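Putative lipoprotein (Bacteroides ovatus, PDB 3OQQ) is of unknown function but is probably a secreted or surface-held lipoprotein, rich in antiparallel strands, that binds calcium ions. Local coordinates at residues A[160-165]-A[318-323]; A[134-139]-A[361-366]; A[284-289]-A[294-299]; A[92-97]-A[328-333]. All coordinates share one frame; numbering follows the deposited sequence.

Contact 1 of 4, residues A[160-165]-A[318-323]. With CA (calcium ion), chain E.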
# COMPACT_ATOMS: atom_id res chain seq x y z
N GLU A 160 -0.67 0.15 17.70
CA GLU A 160 -0.41 -0.69 18.85
C GLU A 160 -1.34 -0.24 19.97
O GLU A 160 -1.03 0.73 20.67
CB GLU A 160 1.07 -0.64 19.23
CG GLU A 160 1.95 -1.25 18.15
CD GLU A 160 3.44 -1.26 18.42
OE1 GLU A 160 3.85 -0.97 19.56
OE2 GLU A 160 4.20 -1.62 17.50
N CYS A 161 -2.53 -0.87 20.07
CA CYS A 161 -3.55 -0.55 21.09
C CYS A 161 -3.10 -1.14 22.44
O CYS A 161 -3.66 -2.13 22.93
CB CYS A 161 -4.94 -1.04 20.69
SG CYS A 161 -5.55 -0.34 19.14
N HIS A 162 -2.03 -0.55 22.99
CA HIS A 162 -1.39 -0.94 24.23
C HIS A 162 -1.67 0.12 25.28
O HIS A 162 -1.76 1.31 24.93
CB HIS A 162 0.13 -1.09 24.01
CG HIS A 162 0.53 -2.08 22.94
ND1 HIS A 162 1.86 -2.21 22.55
CD2 HIS A 162 -0.22 -2.96 22.23
CE1 HIS A 162 1.87 -3.14 21.61
NE2 HIS A 162 0.64 -3.61 21.37
N SER A 163 -1.80 -0.27 26.55
CA SER A 163 -2.07 0.69 27.63
C SER A 163 -0.89 1.68 27.85
O SER A 163 -1.11 2.80 28.33
CB SER A 163 -2.37 -0.04 28.93
OG SER A 163 -2.92 0.84 29.89
N GLN A 164 0.33 1.26 27.49
CA GLN A 164 1.57 2.03 27.64
C GLN A 164 2.61 1.61 26.59
O GLN A 164 2.74 0.41 26.29
CB GLN A 164 2.12 1.82 29.07
CG GLN A 164 3.35 2.66 29.45
CD GLN A 164 3.17 4.17 29.46
OE1 GLN A 164 2.15 4.72 29.89
NE2 GLN A 164 4.20 4.88 29.07
N GLN A 165 3.35 2.59 26.06
CA GLN A 165 4.40 2.34 25.08
C GLN A 165 5.70 1.89 25.77
O GLN A 165 5.86 2.08 26.97
CB GLN A 165 4.65 3.60 24.23
CG GLN A 165 3.45 3.99 23.37
CD GLN A 165 3.74 5.10 22.40
OE1 GLN A 165 4.85 5.22 21.87
NE2 GLN A 165 2.72 5.89 22.08
N ALA A 318 5.09 -13.26 18.41
CA ALA A 318 4.91 -13.64 17.01
C ALA A 318 3.79 -12.82 16.37
O ALA A 318 3.92 -12.44 15.20
CB ALA A 318 4.60 -15.12 16.89
N GLN A 319 2.69 -12.56 17.13
CA GLN A 319 1.53 -11.80 16.68
C GLN A 319 1.89 -10.33 16.42
O GLN A 319 1.54 -9.77 15.37
CB GLN A 319 0.42 -11.89 17.73
CG GLN A 319 -0.87 -11.16 17.33
CD GLN A 319 -1.94 -11.22 18.38
OE1 GLN A 319 -1.66 -11.30 19.58
NE2 GLN A 319 -3.19 -11.11 17.97
N LEU A 320 2.55 -9.70 17.41
CA LEU A 320 2.97 -8.31 17.35
C LEU A 320 3.95 -8.11 16.19
O LEU A 320 3.86 -7.11 15.46
CB LEU A 320 3.56 -7.88 18.71
CG LEU A 320 4.16 -6.47 18.83
CD1 LEU A 320 3.11 -5.36 18.57
CD2 LEU A 320 4.81 -6.28 20.21
N ALA A 321 4.85 -9.09 15.99
CA ALA A 321 5.82 -9.07 14.90
C ALA A 321 5.09 -9.19 13.54
O ALA A 321 5.45 -8.50 12.60
CB ALA A 321 6.83 -10.19 15.08
N ALA A 322 4.04 -10.05 13.46
CA ALA A 322 3.24 -10.24 12.24
C ALA A 322 2.54 -8.94 11.80
O ALA A 322 2.55 -8.62 10.62
CB ALA A 322 2.21 -11.32 12.46
N PHE A 323 1.95 -8.17 12.76
CA PHE A 323 1.33 -6.87 12.45
C PHE A 323 2.40 -5.86 12.06
O PHE A 323 2.21 -5.13 11.09
CB PHE A 323 0.52 -6.33 13.64
CG PHE A 323 -0.87 -6.90 13.72
CD1 PHE A 323 -1.93 -6.31 13.04
CD2 PHE A 323 -1.13 -8.03 14.51
CE1 PHE A 323 -3.22 -6.85 13.13
CE2 PHE A 323 -2.42 -8.56 14.59
CZ PHE A 323 -3.45 -7.98 13.88
CA CA E . 0.77 6.63 30.29
O HOH W 1 0.00 5.53 28.00
O HOH W 2 -1.19 7.49 30.69
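The methyl CD1 of Leu320 reaches from its helix to both Glu160 and His162, lying 4.0 Å from His162 CE1 and 4.0 Å from Glu160 OE2. It meets the imidazole at the edge, in the ring plane, and the leucine side chain crosses that of Glu160 at about a right angle. Leucine suits the spot because a branched, uncharged tip can fill in beside two polar groups whose own bonds are directed elsewhere: Glu160 OE2 forms a salt bridge with Arg324 NE, and His162 NE2 is hydrogen-bonded to Glu174 OE2. Leu320 CG stands opposite the backbone N (chi1 175°), which carries the isobutyl group outward from the helix.

Behind this first shell, Glu160 CB packs on the His162 imidazole, 3.5 Å above the plane and over the ring centre. This is consistent with the inverse gamma turn centred on Cys161, whose His162 N to Glu160 O bond is weak, bringing the two residues close. Farther along the same segment Gln164 OE1 binds a calcium ion at 2.4 Å; Asn114 and Asp117 also bind it, as do two waters. The amide oxygen of glutamine is a neutral hard ligand well suited to calcium. In the fold, the contact joins the end of strand 150-161 to helix 314-328, with Glu174 of strand 173-184 touching Leu320 alongside.

Contact 2 of 4, residues A[134-139]-A[361-366]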
# COMPACT_ATOMS: atom_id res chain seq x y z
N GLY A 134 -0.87 -8.06 -18.91
CA GLY A 134 -0.56 -9.01 -19.97
C GLY A 134 0.19 -10.27 -19.63
O GLY A 134 0.31 -11.13 -20.51
N TRP A 135 0.73 -10.40 -18.39
CA TRP A 135 1.47 -11.59 -17.95
C TRP A 135 0.79 -12.88 -18.46
O TRP A 135 -0.43 -12.98 -18.32
CB TRP A 135 1.61 -11.61 -16.40
CG TRP A 135 2.29 -12.84 -15.87
CD1 TRP A 135 3.63 -13.09 -15.87
CD2 TRP A 135 1.65 -14.07 -15.48
NE1 TRP A 135 3.87 -14.37 -15.42
CE2 TRP A 135 2.67 -14.99 -15.17
CE3 TRP A 135 0.31 -14.45 -15.26
CZ2 TRP A 135 2.39 -16.29 -14.71
CZ3 TRP A 135 0.03 -15.73 -14.82
CH2 TRP A 135 1.07 -16.64 -14.55
N PRO A 136 1.49 -13.85 -19.10
CA PRO A 136 2.94 -13.97 -19.28
C PRO A 136 3.50 -13.27 -20.53
O PRO A 136 4.65 -13.51 -20.86
CB PRO A 136 3.14 -15.49 -19.35
CG PRO A 136 1.91 -15.97 -20.03
CD PRO A 136 0.80 -15.10 -19.52
N ILE A 137 2.73 -12.38 -21.19
CA ILE A 137 3.17 -11.64 -22.38
C ILE A 137 3.65 -10.24 -21.97
O ILE A 137 3.02 -9.58 -21.14
CB ILE A 137 2.06 -11.58 -23.46
CG1 ILE A 137 1.64 -13.00 -23.90
CG2 ILE A 137 2.51 -10.72 -24.69
CD1 ILE A 137 0.36 -13.06 -24.66
N GLN A 138 4.76 -9.80 -22.58
CA GLN A 138 5.37 -8.48 -22.34
C GLN A 138 6.29 -8.09 -23.48
O GLN A 138 6.90 -8.96 -24.10
CB GLN A 138 6.19 -8.50 -21.05
CG GLN A 138 6.14 -7.19 -20.27
CD GLN A 138 6.76 -7.30 -18.89
OE1 GLN A 138 7.62 -8.15 -18.63
NE2 GLN A 138 6.41 -6.40 -18.00
N LEU A 139 6.42 -6.78 -23.74
CA LEU A 139 7.37 -6.31 -24.75
C LEU A 139 8.80 -6.63 -24.27
O LEU A 139 9.03 -6.61 -23.05
CB LEU A 139 7.21 -4.78 -24.97
CG LEU A 139 5.97 -4.31 -25.72
CD1 LEU A 139 5.66 -2.85 -25.42
CD2 LEU A 139 6.12 -4.54 -27.23
N GLU A 361 2.02 -22.55 -11.70
CA GLU A 361 3.03 -23.56 -12.03
C GLU A 361 2.74 -24.22 -13.37
O GLU A 361 3.67 -24.40 -14.15
CB GLU A 361 3.13 -24.60 -10.90
CG GLU A 361 3.88 -24.02 -9.71
CD GLU A 361 4.01 -24.85 -8.45
OE1 GLU A 361 3.50 -25.99 -8.42
OE2 GLU A 361 4.61 -24.35 -7.48
N ALA A 362 1.47 -24.55 -13.66
CA ALA A 362 1.08 -25.19 -14.92
C ALA A 362 1.29 -24.24 -16.12
O ALA A 362 1.71 -24.69 -17.17
CB ALA A 362 -0.37 -25.64 -14.86
N LEU A 363 1.02 -22.95 -15.92
CA LEU A 363 1.13 -21.88 -16.91
C LEU A 363 2.57 -21.56 -17.26
O LEU A 363 2.90 -21.41 -18.44
CB LEU A 363 0.45 -20.62 -16.34
CG LEU A 363 -0.24 -19.70 -17.32
CD1 LEU A 363 -1.51 -19.15 -16.72
CD2 LEU A 363 0.65 -18.53 -17.68
N VAL A 364 3.44 -21.41 -16.24
CA VAL A 364 4.83 -21.03 -16.46
C VAL A 364 5.71 -22.21 -16.95
O VAL A 364 6.80 -21.97 -17.48
CB VAL A 364 5.45 -20.35 -15.20
CG1 VAL A 364 4.66 -19.12 -14.76
CG2 VAL A 364 5.60 -21.33 -14.05
N ALA A 365 5.25 -23.47 -16.74
CA ALA A 365 6.01 -24.70 -17.00
C ALA A 365 6.66 -24.74 -18.40
O ALA A 365 7.89 -24.94 -18.50
CB ALA A 365 5.13 -25.93 -16.79
N GLY A 366 5.87 -24.51 -19.44
CA GLY A 366 6.43 -24.56 -20.80
C GLY A 366 6.97 -23.27 -21.38
O GLY A 366 7.41 -23.26 -22.54
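Trp135 and Pro136 meet Leu363 and Val364 from a tight turn with a cis peptide bond before the proline. Residues 134-137 form a type VI turn, closed by the 2.8 Å hydrogen bond from Ile137 N to Gly134 O. Glycine suits the first place, where a beta carbon would come up against Ile137 O. The proline's CB lies over one face of the tryptophan ring, offset toward its rim, an aromatic–proline pairing common where the cis form is kept.

The apolar contacts across the two segments centre on one methyl. Leu363 CD2 is 3.7 Å from Trp135 CH2 and 3.7 Å from Pro136 CG, so it fills the corner between the indole and the pyrrolidine. Trp135 CG is anti to the backbone N (chi1 177°), and this extends the six-membered ring of the indole toward helix 357-364.

Aromatic contacts surround the same indole: Tyr360 lies nearly parallel to it, Trp384 meets it edge-to-face, and Tyr376 meets it with the planes at about 60°. With an alanine in place of Trp135, Val364 CG1 would probably lose its partner on the loop, Leu363 would keep only its proline contact there, and Tyr360, Trp384 and Tyr376 would lose the ring they share.

Polar bonds serve the turn's backbone, with Trp135 O held by Lys343 NZ and Ile137 O by Trp384 NE1. At the far rim of the indole, Val364 CG1 approaches the ring edge near its plane, 3.6 Å from Trp135 CZ2.

Contact 3 of 4, residues A[284-289]-A[294-299]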
# COMPACT_ATOMS: atom_id res chain seq x y z
N MSE A 284 -11.68 3.26 -21.65
CA MSE A 284 -11.29 2.62 -20.39
C MSE A 284 -11.47 3.63 -19.23
O MSE A 284 -12.32 4.53 -19.35
CB MSE A 284 -9.88 2.00 -20.48
CG MSE A 284 -9.86 0.77 -21.44
SE MSE A 284 -8.07 0.30 -22.00
CE MSE A 284 -8.00 1.37 -23.52
N PHE A 285 -10.72 3.50 -18.11
CA PHE A 285 -11.00 4.30 -16.92
C PHE A 285 -9.83 5.15 -16.41
O PHE A 285 -8.87 4.62 -15.84
CB PHE A 285 -11.49 3.35 -15.78
CG PHE A 285 -11.96 4.06 -14.52
CD1 PHE A 285 -13.08 4.89 -14.55
CD2 PHE A 285 -11.30 3.88 -13.31
CE1 PHE A 285 -13.50 5.55 -13.41
CE2 PHE A 285 -11.74 4.52 -12.16
CZ PHE A 285 -12.83 5.36 -12.21
N GLN A 286 -10.02 6.51 -16.48
CA GLN A 286 -9.07 7.53 -16.01
C GLN A 286 -7.69 7.40 -16.69
O GLN A 286 -6.68 7.63 -16.04
CB GLN A 286 -8.92 7.48 -14.46
CG GLN A 286 -10.25 7.60 -13.66
CD GLN A 286 -11.01 8.90 -13.93
OE1 GLN A 286 -11.46 9.17 -15.03
NE2 GLN A 286 -11.21 9.72 -12.92
N VAL A 287 -7.65 7.01 -18.00
CA VAL A 287 -6.37 6.83 -18.73
C VAL A 287 -6.34 7.53 -20.13
O VAL A 287 -5.27 7.65 -20.75
CB VAL A 287 -5.98 5.31 -18.88
CG1 VAL A 287 -5.78 4.65 -17.52
CG2 VAL A 287 -6.99 4.51 -19.74
N THR A 288 -7.49 7.92 -20.66
CA THR A 288 -7.50 8.47 -22.01
C THR A 288 -7.70 9.98 -21.97
O THR A 288 -8.68 10.46 -21.39
CB THR A 288 -8.57 7.75 -22.90
OG1 THR A 288 -8.33 6.32 -22.93
CG2 THR A 288 -8.61 8.28 -24.32
N GLN A 289 -6.76 10.72 -22.60
CA GLN A 289 -6.83 12.17 -22.64
C GLN A 289 -8.15 12.62 -23.29
O GLN A 289 -8.51 12.13 -24.38
CB GLN A 289 -5.63 12.78 -23.36
CG GLN A 289 -5.61 14.30 -23.22
CD GLN A 289 -4.34 14.91 -23.72
OE1 GLN A 289 -3.36 14.23 -24.00
NE2 GLN A 289 -4.35 16.22 -23.82
N GLU A 294 -12.69 14.50 -14.09
CA GLU A 294 -12.07 15.42 -13.15
C GLU A 294 -12.71 15.35 -11.78
O GLU A 294 -13.92 15.46 -11.67
CB GLU A 294 -12.14 16.87 -13.70
CG GLU A 294 -11.36 17.06 -14.99
CD GLU A 294 -9.90 16.63 -14.97
OE1 GLU A 294 -9.22 16.89 -13.95
OE2 GLU A 294 -9.44 16.07 -15.99
N GLY A 295 -11.88 15.17 -10.75
CA GLY A 295 -12.30 15.12 -9.35
C GLY A 295 -13.24 13.98 -9.00
O GLY A 295 -13.99 14.08 -8.02
N LEU A 296 -13.24 12.90 -9.80
CA LEU A 296 -14.11 11.76 -9.60
C LEU A 296 -13.77 11.03 -8.29
O LEU A 296 -12.62 10.62 -8.12
CB LEU A 296 -14.05 10.78 -10.81
CG LEU A 296 -15.17 9.70 -10.82
CD1 LEU A 296 -16.55 10.31 -11.09
CD2 LEU A 296 -14.85 8.58 -11.78
N PRO A 297 -14.74 10.91 -7.33
CA PRO A 297 -14.46 10.16 -6.10
C PRO A 297 -13.91 8.76 -6.43
O PRO A 297 -14.32 8.14 -7.42
CB PRO A 297 -15.84 10.08 -5.40
CG PRO A 297 -16.61 11.30 -5.95
CD PRO A 297 -16.16 11.37 -7.39
N MSE A 298 -12.94 8.29 -5.64
CA MSE A 298 -12.30 7.02 -5.92
C MSE A 298 -13.04 5.87 -5.28
O MSE A 298 -13.51 6.01 -4.16
CB MSE A 298 -10.85 7.04 -5.44
CG MSE A 298 -9.95 7.90 -6.33
SE MSE A 298 -8.08 7.80 -5.78
CE MSE A 298 -7.50 9.48 -6.65
N LEU A 299 -13.15 4.72 -5.98
CA LEU A 299 -13.72 3.51 -5.38
C LEU A 299 -12.72 3.02 -4.32
O LEU A 299 -11.55 2.80 -4.64
CB LEU A 299 -14.05 2.42 -6.43
CG LEU A 299 -14.43 1.00 -5.90
CD1 LEU A 299 -15.70 1.03 -5.00
CD2 LEU A 299 -14.69 0.04 -7.05
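Leu296 touches both Phe285 and Gln286. Glu294, at the surface, precedes Gly295, whose backbone lies in the left-handed region (phi 62°), a conformation glycine adopts easily; its backbone is hydrogen-bonded to that of Tyr434.

Leu296 then turns its side chain toward residues 284-289. Leu296 CD2 comes to the edge of the phenylalanine ring, near the ring plane, 3.7 Å from Phe285 CE1, while Leu296 CB lies 3.7 Å from Gln286 NE2. A branched aliphatic chain can touch the ring rim with one methyl and the amide with its root. Gln286 CG, set beside the backbone N (chi1 -55°), lies over the centre of the Phe285 ring, 3.6 Å above its plane; the bend at chi2 (-59°) then turns the amide toward Leu296, and OE1 accepts a hydrogen bond from Arg293 N.

These residues belong to the loop between strands 266-272 and 298-307, folded back so that Phe285 pairs its backbone with Val185 just past strand 173-184. Pro297 follows, its carbonyl oxygen bonded to Trp244 NE1. With selenomethionine Met298 strand 298-307 begins, its backbone pairing with Lys215, and Leu299 pairs in turn with Val182 of strand 173-184.

Contact 4 of 4, residues A[92-97]-A[328-333]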
# COMPACT_ATOMS: atom_id res chain seq x y z
N ASN A 92 15.14 -5.45 -6.49
CA ASN A 92 13.85 -5.98 -6.92
C ASN A 92 12.78 -4.87 -7.01
O ASN A 92 11.65 -5.05 -6.57
CB ASN A 92 13.41 -7.15 -6.00
CG ASN A 92 12.26 -7.92 -6.55
OD1 ASN A 92 12.27 -8.36 -7.72
ND2 ASN A 92 11.22 -8.06 -5.73
N PHE A 93 13.14 -3.74 -7.64
CA PHE A 93 12.30 -2.57 -7.91
C PHE A 93 11.73 -1.87 -6.64
O PHE A 93 10.75 -1.13 -6.74
CB PHE A 93 11.14 -2.92 -8.90
CG PHE A 93 11.67 -3.48 -10.20
CD1 PHE A 93 12.17 -2.65 -11.19
CD2 PHE A 93 11.71 -4.87 -10.41
CE1 PHE A 93 12.71 -3.17 -12.37
CE2 PHE A 93 12.23 -5.39 -11.59
CZ PHE A 93 12.72 -4.55 -12.56
N GLU A 94 12.38 -2.02 -5.48
CA GLU A 94 11.96 -1.37 -4.22
C GLU A 94 12.22 0.13 -4.31
O GLU A 94 13.31 0.52 -4.73
CB GLU A 94 12.78 -1.92 -3.02
CG GLU A 94 12.65 -3.42 -2.76
CD GLU A 94 13.70 -4.29 -3.42
OE1 GLU A 94 14.46 -3.80 -4.30
OE2 GLU A 94 13.72 -5.49 -3.09
N THR A 95 11.23 0.97 -3.94
CA THR A 95 11.43 2.43 -3.89
C THR A 95 11.58 2.82 -2.42
O THR A 95 11.60 4.01 -2.09
CB THR A 95 10.32 3.20 -4.59
OG1 THR A 95 9.05 2.80 -4.05
CG2 THR A 95 10.36 3.06 -6.08
N ASN A 96 11.69 1.82 -1.55
CA ASN A 96 11.85 2.01 -0.12
C ASN A 96 13.05 1.22 0.40
O ASN A 96 13.64 0.46 -0.36
CB ASN A 96 10.57 1.61 0.61
CG ASN A 96 10.05 0.20 0.33
OD1 ASN A 96 10.79 -0.74 0.04
ND2 ASN A 96 8.73 0.02 0.42
N ARG A 97 13.38 1.40 1.68
CA ARG A 97 14.47 0.71 2.38
C ARG A 97 14.20 0.73 3.89
O ARG A 97 13.39 1.55 4.36
CB ARG A 97 15.83 1.35 2.05
CG ARG A 97 16.07 2.69 2.75
CD ARG A 97 17.44 3.25 2.47
NE ARG A 97 17.62 4.56 3.10
CZ ARG A 97 18.44 4.78 4.12
NH1 ARG A 97 19.19 3.81 4.61
NH2 ARG A 97 18.53 6.00 4.65
N LEU A 328 6.90 -2.78 8.13
CA LEU A 328 8.36 -2.77 8.07
C LEU A 328 8.88 -3.51 6.84
O LEU A 328 9.65 -2.92 6.07
CB LEU A 328 8.99 -3.32 9.37
CG LEU A 328 8.75 -2.48 10.66
CD1 LEU A 328 9.56 -3.02 11.83
CD2 LEU A 328 9.06 -0.99 10.45
N ASP A 329 8.47 -4.77 6.63
CA ASP A 329 8.94 -5.54 5.48
C ASP A 329 8.03 -5.33 4.23
O ASP A 329 6.91 -5.85 4.16
CB ASP A 329 9.04 -7.03 5.85
CG ASP A 329 9.72 -7.91 4.82
OD1 ASP A 329 10.04 -7.40 3.71
OD2 ASP A 329 9.85 -9.12 5.08
N THR A 330 8.57 -4.61 3.23
CA THR A 330 7.86 -4.33 1.98
C THR A 330 7.41 -5.64 1.28
O THR A 330 6.37 -5.64 0.64
CB THR A 330 8.72 -3.45 1.03
OG1 THR A 330 7.92 -3.05 -0.07
CG2 THR A 330 10.00 -4.14 0.53
N ASN A 331 8.19 -6.74 1.46
CA ASN A 331 7.93 -8.05 0.84
C ASN A 331 6.71 -8.76 1.43
O ASN A 331 6.28 -9.74 0.83
CB ASN A 331 9.15 -8.95 0.92
CG ASN A 331 10.37 -8.35 0.28
OD1 ASN A 331 11.37 -8.08 0.94
ND2 ASN A 331 10.31 -8.09 -1.02
N ARG A 332 6.15 -8.28 2.55
CA ARG A 332 4.95 -8.86 3.17
C ARG A 332 3.65 -8.28 2.55
O ARG A 332 2.56 -8.82 2.74
CB ARG A 332 4.98 -8.67 4.70
CG ARG A 332 6.12 -9.40 5.40
CD ARG A 332 5.84 -10.85 5.63
NE ARG A 332 6.91 -11.50 6.39
CZ ARG A 332 6.98 -12.81 6.63
NH1 ARG A 332 6.03 -13.63 6.19
NH2 ARG A 332 8.00 -13.31 7.31
N GLN A 333 3.77 -7.17 1.79
CA GLN A 333 2.63 -6.55 1.14
C GLN A 333 2.55 -7.12 -0.26
O GLN A 333 3.10 -6.55 -1.19
CB GLN A 333 2.74 -5.03 1.15
CG GLN A 333 3.14 -4.44 2.50
CD GLN A 333 3.42 -2.96 2.40
OE1 GLN A 333 3.55 -2.40 1.31
NE2 GLN A 333 3.50 -2.30 3.54
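Asn96 meets Thr330 with its carboxamide, and the approach is best followed outward from the backbone. The bond from CA to CB points toward residues 328-333. CG stands between the backbone N and the carbonyl carbon (chi1 54°), a placement that aims the short amide at the threonine, and Asn96 CG comes 3.9 Å from Thr330 CB. Beyond it the two branches part. Asn96 OD1 lies against the methyl side, 3.5 Å from Thr330 CG2, a van der Waals touch. Asn96 ND2 donates to Thr330 OG1 at 3.2 Å; the bond is nearly straight, 167°, but long and weak. The stronger polar partner of that hydroxyl is Lys387 NZ, so the threonine oxygen is shared between an amide and an amine.

Thr330 suits the place because it offers a hydroxyl to the asparagine and a methyl to the aliphatic part of Glu94, whose CG is 4.3 Å from Thr330 CG2. Glu94 in turn curls back within its own segment, where Asn92 N donates to Glu94 OE1 at 2.8 Å. With a leucine in place of Asn96, Thr330 OG1 would probably lose its amide donor, leaving that hydroxyl to lean on Lys387.

Beside the threonine, Asp329 is the first residue past helix 314-328. Asp329 OD1, met from above its carboxylate plane, accepts from Asn331 N at 3.0 Å. This is an Asx turn, which leads through the short 3-10 segment 330-332 into strand 333-339.

Contacts 1 and 4 share a piece of the fold: helix 314-328 supplies residues 318-323 to contact 1 and ends at the turn of contact 4. The nearest atoms of contacts 1 and 4 are about 6 Å apart. Contact 3 lies at the other end of the molecule, its centre about 38 Å from that of contact 1. Contacts 2 and 3 lie near bound calcium, probably at the sites that share Asp146 and Asp149: the side chains of Trp135 and Phe285 lie about 11 and 10 Å from a bound calcium. The separate calcium at Gln164 belongs to contact 1. In sequence the segments of contacts 2 and 4 alternate, so the two contacts cross along the chain.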